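Local coordinates for protein phenylalanine hydroxylase (Colwellia psychrerythraea, PDB 2V27) that probably hydroxylates L-phenylalanine to L-tyrosine with tetrahydrobiopterin and molecular oxygen at a mononuclear iron centre, the first step of phenylalanine breakdown, at residues K69-K72 and E78-P81. Numbering follows the deposited sequence.
Sequences KVLK and ECYP. With SO4 (sulfate ion), chain F.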
# COMPACT_ATOMS: atom_id res chain seq x y z
N LYS B 69 -31.79 -7.45 -18.20
CA LYS B 69 -33.10 -6.98 -18.70
C LYS B 69 -33.37 -5.53 -18.39
O LYS B 69 -34.02 -4.84 -19.18
CB LYS B 69 -34.26 -7.86 -18.24
CG LYS B 69 -34.77 -7.60 -16.82
CD LYS B 69 -35.82 -8.66 -16.48
CE LYS B 69 -36.72 -8.20 -15.34
NZ LYS B 69 -37.56 -9.41 -14.99
N VAL B 70 -32.85 -5.05 -17.26
CA VAL B 70 -33.06 -3.65 -16.86
C VAL B 70 -32.03 -2.73 -17.52
O VAL B 70 -32.33 -1.63 -17.97
CB VAL B 70 -32.96 -3.48 -15.30
CG1 VAL B 70 -33.11 -2.00 -14.90
CG2 VAL B 70 -33.98 -4.44 -14.58
N LEU B 71 -30.78 -3.20 -17.61
CA LEU B 71 -29.78 -2.44 -18.40
C LEU B 71 -30.25 -2.30 -19.88
O LEU B 71 -30.03 -1.29 -20.54
CB LEU B 71 -28.43 -3.15 -18.36
CG LEU B 71 -27.77 -3.28 -16.97
CD1 LEU B 71 -26.40 -3.84 -17.17
CD2 LEU B 71 -27.75 -1.94 -16.25
N LYS B 72 -30.90 -3.34 -20.42
CA LYS B 72 -31.29 -3.29 -21.84
C LYS B 72 -32.34 -2.19 -22.04
O LYS B 72 -32.19 -1.37 -22.97
CB LYS B 72 -31.83 -4.64 -22.26
CG LYS B 72 -30.72 -5.57 -22.73
CD LYS B 72 -31.09 -7.04 -22.82
CE LYS B 72 -29.85 -7.84 -23.11
NZ LYS B 72 -30.08 -9.27 -22.87
N GLU B 78 -25.89 -4.79 -21.39
CA GLU B 78 -26.16 -6.10 -20.77
C GLU B 78 -24.94 -6.51 -19.94
O GLU B 78 -23.80 -5.96 -20.18
CB GLU B 78 -26.40 -7.19 -21.82
CG GLU B 78 -25.21 -7.38 -22.79
CD GLU B 78 -25.59 -8.20 -24.01
OE1 GLU B 78 -25.24 -9.39 -24.00
OE2 GLU B 78 -26.19 -7.63 -24.95
N CYS B 79 -25.15 -7.45 -19.01
CA CYS B 79 -24.06 -8.07 -18.28
C CYS B 79 -23.60 -9.24 -19.13
O CYS B 79 -24.44 -9.96 -19.71
CB CYS B 79 -24.53 -8.66 -16.95
SG CYS B 79 -25.10 -7.42 -15.77
N TYR B 80 -22.31 -9.47 -19.17
CA TYR B 80 -21.76 -10.49 -20.05
C TYR B 80 -20.91 -11.39 -19.19
O TYR B 80 -19.88 -10.96 -18.66
CB TYR B 80 -20.94 -9.79 -21.13
CG TYR B 80 -20.30 -10.68 -22.17
CD1 TYR B 80 -20.91 -10.82 -23.42
CD2 TYR B 80 -19.09 -11.31 -21.93
CE1 TYR B 80 -20.32 -11.60 -24.41
CE2 TYR B 80 -18.51 -12.12 -22.91
CZ TYR B 80 -19.15 -12.22 -24.15
OH TYR B 80 -18.59 -13.01 -25.12
N PRO B 81 -21.35 -12.64 -18.99
CA PRO B 81 -20.58 -13.58 -18.14
C PRO B 81 -19.22 -13.97 -18.70
O PRO B 81 -19.09 -14.26 -19.90
CB PRO B 81 -21.51 -14.80 -18.05
CG PRO B 81 -22.25 -14.72 -19.35
CD PRO B 81 -22.57 -13.27 -19.52
S SO4 F . -20.40 -12.19 -28.36
O1 SO4 F . -19.11 -12.09 -27.61
O2 SO4 F . -20.71 -13.63 -28.43
O3 SO4 F . -21.49 -11.46 -27.70
O4 SO4 F . -20.17 -11.59 -29.72
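L71 and E78 bring the two backbones together, their CA atoms 5.7 Å apart where the last turns of helix 64-75 meet the start of strand 78-82. Side chains carry the contact between the segments, which bury 179 Å² in all, while S68 OG, one turn earlier on the helix, accepts the backbone N-H of C79. L71 points at the strand, and its CD1 lies 4.1 Å from C79 SG and equally far from the carbonyl carbon of E78; L131 and C128 of helix 120-131 cover this apolar side, and the side chain of L71 lies about 8 Å from that of the iron ligand H127. On the outer side the extended chain of K72 runs obliquely across E78, CE reaching E78 CB at 3.7 Å. K72 NZ and E78 OE2 remain 4.7 Å apart, so any attraction between these opposite charges is probably long-range. Y80 faces elsewhere: CG anti to the backbone N (chi1 -179°) carries the ring away from the helix, and OH donates over 2.7 Å to O1 of a sulfate, probably from the crystallisation liquor, with sulfate O3 in the ring plane at its edge. Trading Y80 for an alanine removes this hydroxyl, and the sulfate would probably be held less firmly, by K99 and R93 without it. A two-residue connection joins helix 64-75 to strand 78-82, which opens a beta-alpha-beta unit: helix 88-96 follows, then strand 99-103, paired in parallel with the first.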